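Local coordinates for protein telomeric DNA-binding factor trf1 (Schizosaccharomyces pombe, PDB 6K5S) that probably binds telomeric DNA as a TRF-family protein, and forms a two-chain assembly through its helical domain in the crystal, at residues L21-K26 and M44-V49; E30-V35 and A93-L98; S77-T82 and A114-N119; Y128-T133 and T187-R192; Q134-A139 and G148-D153. All coordinates share one frame; numbering follows the deposited sequence.

Interaction 1 of 5, residues L21-K26 and M44-V49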
# COMPACT_ATOMS: atom_id res chain seq x y z
N LEU A 21 13.14 -3.64 -2.89
CA LEU A 21 14.31 -3.98 -3.69
C LEU A 21 15.47 -3.03 -3.41
O LEU A 21 16.63 -3.46 -3.34
CB LEU A 21 13.96 -3.95 -5.17
CG LEU A 21 13.15 -5.18 -5.53
CD1 LEU A 21 12.46 -4.94 -6.89
CD2 LEU A 21 14.05 -6.40 -5.54
N SER A 22 15.17 -1.75 -3.22
CA SER A 22 16.23 -0.78 -3.01
C SER A 22 16.73 -0.79 -1.57
O SER A 22 17.89 -0.44 -1.33
CB SER A 22 15.75 0.61 -3.42
OG SER A 22 14.82 1.12 -2.49
N ILE A 23 15.90 -1.21 -0.61
CA ILE A 23 16.41 -1.39 0.74
C ILE A 23 17.27 -2.64 0.82
O ILE A 23 18.44 -2.59 1.24
CB ILE A 23 15.27 -1.41 1.78
CG1 ILE A 23 14.65 -0.03 1.93
CG2 ILE A 23 15.81 -1.86 3.15
CD1 ILE A 23 13.48 0.00 2.91
N LEU A 24 16.72 -3.78 0.39
CA LEU A 24 17.40 -5.06 0.53
C LEU A 24 18.46 -5.30 -0.54
O LEU A 24 19.17 -6.30 -0.45
CB LEU A 24 16.42 -6.20 0.51
CG LEU A 24 15.36 -6.21 1.59
CD1 LEU A 24 14.49 -7.37 1.32
CD2 LEU A 24 16.00 -6.33 2.96
N GLY A 25 18.57 -4.42 -1.52
CA GLY A 25 19.65 -4.51 -2.48
C GLY A 25 20.88 -3.72 -2.12
O GLY A 25 21.81 -3.66 -2.92
N LYS A 26 20.91 -3.11 -0.93
CA LYS A 26 22.08 -2.38 -0.45
C LYS A 26 23.20 -3.36 -0.12
O LYS A 26 23.00 -4.58 -0.25
CB LYS A 26 21.71 -1.55 0.78
CG LYS A 26 20.83 -0.36 0.45
CD LYS A 26 20.30 0.27 1.71
CE LYS A 26 20.38 1.78 1.65
NZ LYS A 26 19.78 2.36 2.87
N MET A 44 12.58 0.31 11.49
CA MET A 44 11.17 0.57 11.74
C MET A 44 10.44 0.91 10.44
O MET A 44 9.28 0.52 10.25
CB MET A 44 11.00 1.73 12.73
CG MET A 44 11.42 1.46 14.17
SD MET A 44 11.26 3.01 15.13
CE MET A 44 9.62 3.50 14.60
N ALA A 45 11.09 1.69 9.57
CA ALA A 45 10.47 2.04 8.29
C ALA A 45 10.35 0.81 7.40
O ALA A 45 9.33 0.64 6.71
CB ALA A 45 11.29 3.12 7.60
N PHE A 46 11.35 -0.07 7.42
CA PHE A 46 11.27 -1.32 6.67
C PHE A 46 10.14 -2.20 7.20
O PHE A 46 9.41 -2.81 6.41
CB PHE A 46 12.61 -2.06 6.73
CG PHE A 46 12.61 -3.38 6.02
CD1 PHE A 46 12.65 -3.45 4.64
CD2 PHE A 46 12.56 -4.58 6.74
CE1 PHE A 46 12.66 -4.68 3.98
CE2 PHE A 46 12.57 -5.82 6.07
CZ PHE A 46 12.62 -5.85 4.69
N THR A 47 9.97 -2.26 8.53
CA THR A 47 8.90 -3.10 9.08
C THR A 47 7.52 -2.65 8.62
O THR A 47 6.69 -3.49 8.26
CB THR A 47 8.97 -3.13 10.61
OG1 THR A 47 10.17 -3.80 10.99
CG2 THR A 47 7.77 -3.88 11.17
N LYS A 48 7.26 -1.34 8.57
CA LYS A 48 5.97 -0.86 8.09
C LYS A 48 5.78 -1.13 6.60
O LYS A 48 4.68 -1.50 6.15
CB LYS A 48 5.82 0.63 8.40
CG LYS A 48 5.93 0.95 9.89
CD LYS A 48 5.77 2.44 10.12
CE LYS A 48 5.49 2.75 11.57
NZ LYS A 48 6.67 2.45 12.40
N VAL A 49 6.83 -0.92 5.81
CA VAL A 49 6.78 -1.27 4.38
C VAL A 49 6.49 -2.76 4.21
O VAL A 49 5.64 -3.15 3.39
CB VAL A 49 8.08 -0.86 3.69
CG1 VAL A 49 8.16 -1.47 2.30
CG2 VAL A 49 8.15 0.67 3.60
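Phe46 reaches from helix 41-60 to the last turn of helix 10-24 and meets two consecutive residues there, Ile23 and Leu24. All of the contact is apolar. On the Ile23 side, CG2 lies 3.8 Å from Phe46 CD1, and the Ile23 CD1 methyl approaches the same ring carbon. On the Leu24 side the isobutyl group takes the far end of the ring: Leu24 CD2 sits 3.8 Å from Phe46 CZ, with Leu24 CG 3.9 Å from Phe46 CE1. Both aliphatic groups come at the ring on a slant, and the Leu24 side chain runs roughly perpendicular to that of Phe46. The phenylalanine gets there by extending CG away from its own backbone N (chi1 178°), which carries the ring across to the other helix.

The main-chain bonding is internal to each helix. Val49 N donates to Ala45 O within helix 41-60, while helix 10-24 ends on a weak bond from Gly25 N to Leu21 O.

The surroundings are equally apolar. Ile34 and Val35 of helix 28-36 pack against the Phe46 ring, and Leu3 of the second subunit touches Ile23, so the second subunit packs directly on this contact. With three buried hydrocarbon side chains and no polar atom among the touching groups, the two helices are held here by shape and the hydrophobic effect rather than by directional bonds.

Interaction 2 of 5, residues E30-V35 and A93-L98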
# COMPACT_ATOMS: atom_id res chain seq x y z
N GLU A 30 24.57 -3.75 5.29
CA GLU A 30 23.60 -2.68 5.49
C GLU A 30 22.17 -3.22 5.48
O GLU A 30 21.36 -2.86 6.35
CB GLU A 30 23.77 -1.64 4.39
CG GLU A 30 24.54 -0.43 4.76
CD GLU A 30 24.09 0.76 3.94
OE1 GLU A 30 24.93 1.31 3.19
OE2 GLU A 30 22.90 1.15 4.05
N ALA A 31 21.85 -4.06 4.50
CA ALA A 31 20.52 -4.68 4.45
C ALA A 31 20.30 -5.60 5.64
O ALA A 31 19.25 -5.57 6.28
CB ALA A 31 20.35 -5.46 3.14
N SER A 32 21.30 -6.43 5.97
CA SER A 32 21.14 -7.32 7.12
C SER A 32 20.88 -6.52 8.38
O SER A 32 20.03 -6.89 9.19
CB SER A 32 22.36 -8.21 7.29
OG SER A 32 22.60 -8.94 6.10
N ALA A 33 21.60 -5.41 8.55
CA ALA A 33 21.38 -4.56 9.72
C ALA A 33 19.93 -4.09 9.79
O ALA A 33 19.31 -4.11 10.86
CB ALA A 33 22.33 -3.36 9.69
N ILE A 34 19.37 -3.67 8.65
CA ILE A 34 18.02 -3.15 8.65
C ILE A 34 17.04 -4.22 9.12
O ILE A 34 16.20 -3.98 10.00
CB ILE A 34 17.70 -2.59 7.25
CG1 ILE A 34 18.63 -1.41 6.96
CG2 ILE A 34 16.25 -2.20 7.12
CD1 ILE A 34 18.51 -0.79 5.59
N VAL A 35 17.19 -5.44 8.61
CA VAL A 35 16.24 -6.50 8.94
C VAL A 35 16.43 -6.98 10.38
O VAL A 35 15.45 -7.23 11.09
CB VAL A 35 16.37 -7.67 7.95
CG1 VAL A 35 15.54 -8.85 8.41
CG2 VAL A 35 15.91 -7.22 6.57
N ALA A 93 12.48 -12.97 0.98
CA ALA A 93 12.61 -14.35 1.47
C ALA A 93 14.04 -14.65 1.90
O ALA A 93 14.26 -15.23 2.97
CB ALA A 93 12.16 -15.35 0.40
N VAL A 94 15.02 -14.30 1.06
CA VAL A 94 16.39 -14.70 1.40
C VAL A 94 16.96 -13.88 2.54
O VAL A 94 17.88 -14.34 3.24
CB VAL A 94 17.36 -14.65 0.20
CG1 VAL A 94 17.01 -15.71 -0.88
CG2 VAL A 94 17.48 -13.27 -0.38
N TYR A 95 16.45 -12.68 2.78
CA TYR A 95 16.83 -11.92 3.97
C TYR A 95 15.95 -12.23 5.17
O TYR A 95 16.16 -11.65 6.24
CB TYR A 95 16.83 -10.43 3.66
CG TYR A 95 18.16 -9.93 3.15
CD1 TYR A 95 19.25 -9.79 4.01
CD2 TYR A 95 18.34 -9.63 1.82
CE1 TYR A 95 20.47 -9.35 3.55
CE2 TYR A 95 19.56 -9.18 1.35
CZ TYR A 95 20.62 -9.04 2.23
OH TYR A 95 21.84 -8.61 1.76
N GLY A 96 14.95 -13.10 5.03
CA GLY A 96 14.14 -13.52 6.15
C GLY A 96 12.92 -12.67 6.44
O GLY A 96 12.17 -13.01 7.37
N ALA A 97 12.69 -11.60 5.67
CA ALA A 97 11.51 -10.77 5.86
C ALA A 97 10.23 -11.50 5.46
O ALA A 97 9.14 -11.16 5.94
CB ALA A 97 11.67 -9.47 5.08
N LEU A 98 10.32 -12.48 4.57
CA LEU A 98 9.20 -13.33 4.22
C LEU A 98 9.62 -14.77 4.45
O LEU A 98 10.81 -15.09 4.34
CB LEU A 98 8.78 -13.15 2.76
CG LEU A 98 8.13 -11.83 2.32
CD1 LEU A 98 7.89 -11.82 0.80
CD2 LEU A 98 6.83 -11.63 3.10
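Tyr95 leans its ring against one flank of helix 28-36, where it meets Ala31 and Ser32, while Val35 packs on the root of the same residue. The tyrosine lies at the C-terminal end of helix 76-94, and its chi1 of -90° swings the ring out toward Ala31 and Ser32. Ala31 CB makes an off-centre CH-pi contact, 4.2 Å from the ring centroid and 29° from the ring normal; its closest ring atom is Tyr95 CZ, at 3.7 Å.

Ser32 comes in differently. Its OG lies at the ring edge, in the ring plane, 3.3 Å from Tyr95 CE1. The hydroxyl stands beside its own backbone N, opposite the carbonyl carbon (chi1 -56°), and bonds back to Val28 O one turn earlier, so its polar need is met within its own helix.

Val35, one turn on from Ala31, straddles the base of the tyrosine. CG1 approaches the main chain, 3.6 Å from Tyr95 O, whereas CG2 faces Tyr95 CB at 4.4 Å. Just beyond, Gly96 adopts a positive phi in a Schellman motif, the turn that closes helix 76-94 and sends the chain off along Ala97. Leu24 of helix 10-24 and Leu212 of helix 208-222 also touch Tyr95, so the ring is wedged among three helices.

Packing holds the ring, with Tyr95 making no hydrogen bond across the contact; its OH, buried here, has no hydrogen-bonding partner in the model. The contact uses the ring largely as an apolar surface, and burying the hydroxyl in this way probably costs some desolvation energy.

Interaction 3 of 5, residues S77-T82 and A114-N119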
# COMPACT_ATOMS: atom_id res chain seq x y z
N SER A 77 2.32 -2.93 -18.24
CA SER A 77 2.68 -2.36 -16.95
C SER A 77 2.33 -3.31 -15.81
O SER A 77 3.09 -3.42 -14.84
CB SER A 77 2.00 -1.00 -16.77
OG SER A 77 0.61 -1.19 -16.61
N GLN A 78 1.19 -4.01 -15.92
CA GLN A 78 0.83 -5.00 -14.92
C GLN A 78 1.86 -6.12 -14.84
O GLN A 78 2.25 -6.54 -13.74
CB GLN A 78 -0.54 -5.60 -15.23
CG GLN A 78 -1.68 -4.65 -15.04
CD GLN A 78 -2.97 -5.14 -15.66
OE1 GLN A 78 -3.00 -6.17 -16.37
NE2 GLN A 78 -4.04 -4.40 -15.42
N ARG A 79 2.30 -6.62 -15.99
CA ARG A 79 3.25 -7.72 -15.99
C ARG A 79 4.63 -7.26 -15.55
O ARG A 79 5.33 -7.97 -14.82
CB ARG A 79 3.28 -8.38 -17.36
CG ARG A 79 2.01 -9.17 -17.61
CD ARG A 79 1.75 -9.39 -19.07
NE ARG A 79 3.00 -9.66 -19.76
CZ ARG A 79 3.52 -10.87 -19.86
NH1 ARG A 79 4.67 -11.03 -20.51
NH2 ARG A 79 2.89 -11.91 -19.33
N SER A 80 5.03 -6.05 -15.93
CA SER A 80 6.31 -5.51 -15.46
C SER A 80 6.29 -5.35 -13.94
O SER A 80 7.30 -5.60 -13.26
CB SER A 80 6.60 -4.18 -16.15
OG SER A 80 7.71 -3.54 -15.57
N THR A 81 5.15 -4.94 -13.39
CA THR A 81 5.02 -4.78 -11.95
C THR A 81 5.04 -6.12 -11.23
O THR A 81 5.64 -6.24 -10.16
CB THR A 81 3.74 -4.02 -11.60
OG1 THR A 81 3.81 -2.72 -12.17
CG2 THR A 81 3.58 -3.88 -10.12
N THR A 82 4.36 -7.14 -11.77
CA THR A 82 4.42 -8.41 -11.06
C THR A 82 5.81 -9.01 -11.13
O THR A 82 6.25 -9.68 -10.18
CB THR A 82 3.37 -9.41 -11.57
OG1 THR A 82 3.54 -9.63 -12.97
CG2 THR A 82 1.98 -8.90 -11.29
N ALA A 114 14.15 -15.28 -14.90
CA ALA A 114 14.07 -15.39 -16.36
C ALA A 114 12.61 -15.59 -16.78
O ALA A 114 12.23 -16.61 -17.36
CB ALA A 114 14.94 -16.53 -16.86
N PRO A 115 11.75 -14.63 -16.48
CA PRO A 115 10.33 -14.80 -16.78
C PRO A 115 10.07 -14.64 -18.27
O PRO A 115 10.88 -14.09 -19.02
CB PRO A 115 9.66 -13.68 -15.97
CG PRO A 115 10.71 -12.62 -15.90
CD PRO A 115 12.05 -13.31 -15.88
N ASP A 116 8.93 -15.19 -18.70
CA ASP A 116 8.40 -14.96 -20.05
C ASP A 116 9.30 -15.55 -21.14
O ASP A 116 9.48 -14.96 -22.20
CB ASP A 116 8.16 -13.47 -20.30
CG ASP A 116 7.28 -12.84 -19.24
OD1 ASP A 116 6.33 -13.51 -18.78
OD2 ASP A 116 7.53 -11.67 -18.87
N GLU A 117 9.85 -16.74 -20.88
CA GLU A 117 10.65 -17.51 -21.83
C GLU A 117 11.86 -16.74 -22.34
O GLU A 117 12.38 -17.03 -23.41
CB GLU A 117 9.80 -18.00 -23.00
CG GLU A 117 8.53 -18.64 -22.49
CD GLU A 117 7.58 -19.07 -23.57
OE1 GLU A 117 7.93 -18.94 -24.77
OE2 GLU A 117 6.48 -19.52 -23.22
N SER A 118 12.34 -15.78 -21.57
CA SER A 118 13.54 -15.05 -21.94
C SER A 118 14.74 -16.01 -22.04
O SER A 118 14.70 -17.16 -21.60
CB SER A 118 13.79 -13.93 -20.93
OG SER A 118 14.10 -14.44 -19.65
N ASN A 119 15.81 -15.50 -22.65
CA ASN A 119 17.04 -16.27 -22.77
C ASN A 119 17.69 -16.45 -21.40
O ASN A 119 17.85 -15.48 -20.65
CB ASN A 119 18.03 -15.56 -23.70
CG ASN A 119 17.67 -15.72 -25.16
OD1 ASN A 119 16.83 -16.55 -25.52
ND2 ASN A 119 18.31 -14.93 -26.01
O HOH W 1 4.20 -14.66 -19.82
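A type I' beta turn, Pro115 to Ser118, presents Asp116 to Arg79 on helix 76-94, making a surface ion pair between a helix and the loop that follows helix 102-113. Along the helical segment, Ser77 comes first and supplies its carbonyl to Thr81: OG1 and N of Thr81 reach Ser77 O from opposite faces of the carbonyl plane, each at 2.9 Å.

Arg79 makes the crossing. Its chain bends at chi3 (39°), bringing the guanidinium alongside the Asp116 carboxylate with the two planes 31° apart. Arg79 NH1 lies 3.4 Å from Asp116 OD2, but that oxygen is well out of the guanidinium plane and no N-H points at it. The attraction is thus one of charge alone, and a long one. Thr82, farther on, turns its OG1 back to Arg79 O at 3.1 Å.

Asp116 OD2 has a second cationic partner in Arg83, one turn along the same helix, so the aspartate draws on two arginines at the exposed turn. A water supplies the directional link that the ion pair lacks: lying in the guanidinium plane, it accepts from Arg79 NH2 at 3.1 Å and donates to Asp116 OD1 at 2.6 Å.

Interaction 4 of 5, residues Y128-T133 and T187-R192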
# COMPACT_ATOMS: atom_id res chain seq x y z
N TYR A 128 21.54 -19.77 -10.05
CA TYR A 128 20.73 -20.97 -9.89
C TYR A 128 21.49 -22.05 -9.12
O TYR A 128 20.96 -22.67 -8.18
CB TYR A 128 20.34 -21.48 -11.27
CG TYR A 128 19.10 -22.32 -11.38
CD1 TYR A 128 18.15 -22.36 -10.37
CD2 TYR A 128 18.87 -23.07 -12.52
CE1 TYR A 128 17.01 -23.13 -10.51
CE2 TYR A 128 17.73 -23.83 -12.66
CZ TYR A 128 16.80 -23.85 -11.66
OH TYR A 128 15.66 -24.60 -11.79
N MET A 129 22.73 -22.33 -9.55
CA MET A 129 23.52 -23.39 -8.95
C MET A 129 23.79 -23.12 -7.47
O MET A 129 23.76 -24.05 -6.65
CB MET A 129 24.84 -23.56 -9.70
CG MET A 129 25.81 -24.58 -9.11
SD MET A 129 27.41 -24.61 -10.00
CE MET A 129 28.05 -22.98 -9.68
N GLU A 130 24.13 -21.87 -7.13
CA GLU A 130 24.41 -21.53 -5.74
C GLU A 130 23.14 -21.58 -4.90
O GLU A 130 23.18 -21.95 -3.72
CB GLU A 130 25.06 -20.14 -5.63
CG GLU A 130 26.46 -20.01 -6.29
CD GLU A 130 27.51 -20.97 -5.73
OE1 GLU A 130 27.38 -21.46 -4.59
OE2 GLU A 130 28.51 -21.24 -6.45
N LEU A 131 22.01 -21.16 -5.46
CA LEU A 131 20.75 -21.31 -4.74
C LEU A 131 20.50 -22.78 -4.41
O LEU A 131 20.16 -23.11 -3.27
CB LEU A 131 19.58 -20.75 -5.57
CG LEU A 131 18.22 -20.98 -4.88
CD1 LEU A 131 18.13 -20.23 -3.55
CD2 LEU A 131 17.11 -20.51 -5.82
N LYS A 132 20.63 -23.66 -5.39
CA LYS A 132 20.41 -25.08 -5.15
C LYS A 132 21.37 -25.59 -4.07
O LYS A 132 20.98 -26.38 -3.20
CB LYS A 132 20.58 -25.88 -6.44
CG LYS A 132 19.52 -25.55 -7.53
CD LYS A 132 19.89 -26.20 -8.88
CE LYS A 132 18.75 -26.09 -9.93
NZ LYS A 132 17.50 -26.74 -9.43
N THR A 133 22.60 -25.09 -4.07
CA THR A 133 23.57 -25.51 -3.06
C THR A 133 23.13 -25.10 -1.66
O THR A 133 23.21 -25.89 -0.71
CB THR A 133 24.95 -24.93 -3.37
OG1 THR A 133 25.35 -25.36 -4.68
CG2 THR A 133 25.98 -25.45 -2.34
N THR A 187 25.77 -30.57 -12.77
CA THR A 187 26.20 -31.95 -12.59
C THR A 187 27.46 -32.04 -11.74
O THR A 187 27.54 -32.85 -10.81
CB THR A 187 26.45 -32.61 -13.95
OG1 THR A 187 25.33 -32.38 -14.82
CG2 THR A 187 26.68 -34.11 -13.81
N ALA A 188 28.45 -31.20 -12.05
CA ALA A 188 29.69 -31.17 -11.28
C ALA A 188 29.45 -30.76 -9.83
O ALA A 188 30.08 -31.30 -8.91
CB ALA A 188 30.69 -30.22 -11.94
N ARG A 189 28.56 -29.78 -9.60
CA ARG A 189 28.28 -29.35 -8.23
C ARG A 189 27.55 -30.43 -7.45
O ARG A 189 27.84 -30.64 -6.26
CB ARG A 189 27.48 -28.04 -8.26
CG ARG A 189 27.02 -27.57 -6.89
CD ARG A 189 28.21 -27.22 -6.01
NE ARG A 189 29.05 -26.18 -6.61
CZ ARG A 189 28.88 -24.88 -6.42
NH1 ARG A 189 27.89 -24.42 -5.66
NH2 ARG A 189 29.70 -24.01 -7.01
N LYS A 190 26.64 -31.15 -8.10
CA LYS A 190 25.96 -32.26 -7.43
C LYS A 190 26.96 -33.30 -6.95
O LYS A 190 26.90 -33.74 -5.80
CB LYS A 190 24.93 -32.88 -8.38
CG LYS A 190 23.95 -33.83 -7.74
CD LYS A 190 23.19 -34.61 -8.80
CE LYS A 190 22.00 -35.32 -8.21
NZ LYS A 190 21.39 -36.29 -9.16
N GLU A 191 27.90 -33.69 -7.82
CA GLU A 191 28.89 -34.69 -7.44
C GLU A 191 29.76 -34.20 -6.30
O GLU A 191 29.98 -34.92 -5.32
CB GLU A 191 29.74 -35.05 -8.67
CG GLU A 191 31.08 -35.71 -8.33
CD GLU A 191 31.62 -36.56 -9.47
OE1 GLU A 191 31.17 -36.35 -10.62
OE2 GLU A 191 32.48 -37.44 -9.22
N ARG A 192 30.27 -32.97 -6.40
CA ARG A 192 31.07 -32.42 -5.30
C ARG A 192 30.28 -32.43 -4.00
O ARG A 192 30.83 -32.76 -2.94
CB ARG A 192 31.55 -31.01 -5.63
CG ARG A 192 32.03 -30.25 -4.41
CD ARG A 192 33.01 -29.15 -4.74
NE ARG A 192 34.36 -29.67 -4.85
CZ ARG A 192 34.93 -30.00 -6.00
NH1 ARG A 192 36.17 -30.47 -6.02
NH2 ARG A 192 34.25 -29.85 -7.13
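Arg189 lays its guanidinium across helix 122-141, with Glu130 and Thr133 at the group's edge and Met129 over one face, a salt bridge stapling two nearly parallel helices of the all-helical domain. The arginine chain leaves helix 177-195 pointing at its neighbour and then folds at chi2 (64°) and chi3; as a whole it crosses the side chains of Met129, Glu130 and Thr133 at about a right angle.

Glu130 is gripped end-on by two nitrogens. Arg189 NH2 donates to Glu130 OE2 at 3.1 Å and Arg189 NH1 to Glu130 OE1 at 3.2 Å, both fairly straight. The acceptors lie close to the guanidinium plane, yet the carboxylate is tilted 54° from it, so each nitrogen meets its oxygen from above the carboxylate plane. Although the glutamate starts out away from the other helix, a bend at chi2 brings its carboxylate round.

Thr133 adds a third acceptor: its OG1 takes a bond from Arg189 NH1 at 2.9 Å and donates its own hydrogen bond to Met129 O, also at 2.9 Å. With its proton engaged there, the oxygen is left to accept from the arginine. Meanwhile the Met129 thioether covers one guanidinium face, with SD 3.7 Å above the plane near its rim and CE 3.3 Å from Arg189 NH2.

Segments 128-133 and 187-192 cross at -23° with their axes 10.7 Å apart. Tyr206, in the loop before helix 208-222, touches both Thr133 and Arg189, and Phe211 of that helix packs on Glu130.

Interaction 5 of 5, residues Q134-A139 and G148-D153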
# COMPACT_ATOMS: atom_id res chain seq x y z
N GLN A 134 22.64 -23.86 -1.50
CA GLN A 134 22.12 -23.44 -0.20
C GLN A 134 20.85 -24.21 0.17
O GLN A 134 20.64 -24.52 1.35
CB GLN A 134 21.85 -21.93 -0.18
CG GLN A 134 23.13 -21.05 -0.31
CD GLN A 134 24.21 -21.42 0.71
OE1 GLN A 134 23.92 -21.57 1.90
NE2 GLN A 134 25.45 -21.54 0.25
N ALA A 135 19.98 -24.49 -0.80
CA ALA A 135 18.81 -25.31 -0.47
C ALA A 135 19.24 -26.68 0.05
O ALA A 135 18.65 -27.20 1.00
CB ALA A 135 17.89 -25.46 -1.68
N TYR A 136 20.25 -27.27 -0.59
CA TYR A 136 20.76 -28.56 -0.14
C TYR A 136 21.30 -28.46 1.28
O TYR A 136 20.97 -29.30 2.14
CB TYR A 136 21.83 -29.07 -1.12
CG TYR A 136 22.59 -30.29 -0.61
CD1 TYR A 136 21.95 -31.53 -0.51
CD2 TYR A 136 23.93 -30.20 -0.23
CE1 TYR A 136 22.63 -32.66 -0.05
CE2 TYR A 136 24.62 -31.32 0.25
CZ TYR A 136 23.96 -32.56 0.32
OH TYR A 136 24.61 -33.68 0.78
N ILE A 137 22.10 -27.44 1.56
CA ILE A 137 22.73 -27.29 2.87
C ILE A 137 21.68 -27.07 3.94
O ILE A 137 21.74 -27.66 5.02
CB ILE A 137 23.76 -26.14 2.83
CG1 ILE A 137 24.97 -26.59 2.00
CG2 ILE A 137 24.13 -25.72 4.26
CD1 ILE A 137 25.88 -25.43 1.58
N SER A 138 20.69 -26.23 3.65
CA SER A 138 19.60 -26.03 4.62
C SER A 138 18.79 -27.31 4.82
O SER A 138 18.46 -27.67 5.95
CB SER A 138 18.69 -24.89 4.17
OG SER A 138 17.56 -24.80 5.03
N ALA A 139 18.47 -28.01 3.73
CA ALA A 139 17.65 -29.21 3.86
C ALA A 139 18.38 -30.26 4.69
O ALA A 139 17.77 -30.92 5.55
CB ALA A 139 17.29 -29.75 2.49
N GLY A 148 21.19 -38.12 -0.74
CA GLY A 148 20.88 -38.53 -2.10
C GLY A 148 19.53 -38.06 -2.59
O GLY A 148 19.40 -37.55 -3.71
N ASP A 149 18.50 -38.20 -1.75
CA ASP A 149 17.15 -37.77 -2.13
C ASP A 149 17.09 -36.26 -2.34
O ASP A 149 16.48 -35.76 -3.31
CB ASP A 149 16.13 -38.17 -1.06
CG ASP A 149 15.99 -39.67 -0.90
OD1 ASP A 149 16.64 -40.42 -1.68
OD2 ASP A 149 15.23 -40.09 0.01
N ILE A 150 17.68 -35.51 -1.42
CA ILE A 150 17.71 -34.05 -1.54
C ILE A 150 18.38 -33.65 -2.84
O ILE A 150 17.88 -32.80 -3.60
CB ILE A 150 18.43 -33.44 -0.33
CG1 ILE A 150 17.80 -33.99 0.95
CG2 ILE A 150 18.41 -31.93 -0.43
CD1 ILE A 150 18.04 -33.16 2.13
N LEU A 151 19.52 -34.26 -3.12
CA LEU A 151 20.31 -33.83 -4.27
C LEU A 151 19.60 -34.16 -5.57
O LEU A 151 19.68 -33.38 -6.53
CB LEU A 151 21.69 -34.47 -4.22
CG LEU A 151 22.63 -33.79 -3.23
CD1 LEU A 151 23.87 -34.65 -2.91
CD2 LEU A 151 23.06 -32.42 -3.79
N ASN A 152 18.91 -35.31 -5.63
CA ASN A 152 18.22 -35.67 -6.86
C ASN A 152 17.04 -34.75 -7.13
O ASN A 152 16.69 -34.51 -8.29
CB ASN A 152 17.75 -37.14 -6.81
CG ASN A 152 18.88 -38.13 -7.08
OD1 ASN A 152 19.98 -37.76 -7.52
ND2 ASN A 152 18.62 -39.40 -6.79
N ASP A 153 16.44 -34.19 -6.07
CA ASP A 153 15.40 -33.18 -6.28
C ASP A 153 16.01 -31.87 -6.75
O ASP A 153 15.47 -31.21 -7.65
CB ASP A 153 14.62 -32.95 -4.99
CG ASP A 153 13.71 -34.09 -4.65
OD1 ASP A 153 13.59 -35.04 -5.46
OD2 ASP A 153 13.11 -34.05 -3.56
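The Tyr136 ring carries Leu151 on one face and Ile150 at its edge. Leu151 CD2 sits over the face in a CH-pi contact, 3.8 Å from the ring centroid and 20° off the normal, while Leu151 CG presses on the rim, 3.4 Å from Tyr136 CE1. Near the ring plane, Ile150 CG2 approaches Tyr136 CD1 at 3.6 Å. The ring reaches these partners because its CG extends opposite the backbone N (chi1 170°), which carries it out toward helix 147-154.

One turn farther along, Ala139 extends the contact. Its CB meets Ile150 CD1 at 3.5 Å, so the two branches of the isoleucine are divided: CG2 serves mainly the tyrosine, and the CD1 end serves the alanine. At the far end of the ring, Tyr136 OH is satisfied by a hydrogen bond to Gln199 OE1.

This is close packing of a helical hairpin: helices 122-141 and 147-154 follow each other in the chain, and their segments 134-139 and 148-153 run antiparallel, at 155° with 9.9 Å between the axes. Helix 177-195 packs against the same side chains, with Leu193 touching both Tyr136 and Leu151, and Leu202 of helix 202-205 adds to the cover over Tyr136.

The five contacts include two close pairs within one all-helical domain. Interactions 1 and 2, centres about 8 Å apart, touch through Leu24 and Phe46 against Val35; their segments alternate along the chain, tying helices 10-24, 28-36 and 41-60 to the end of helix 76-94. Interactions 4 and 5, centres about 10 Å apart, share helix 122-141, and Lys190 probably hydrogen-bonds Asn152 between them; interaction 5 falls between the two segments of interaction 4. Interaction 1 lies across the chain's centre from both. Interaction 3 shares helix 76-94 with interaction 2, about 24 Å between centres. The helices are thus pinned on both sides of the domain, and among these contacts only interaction 1 meets the second subunit.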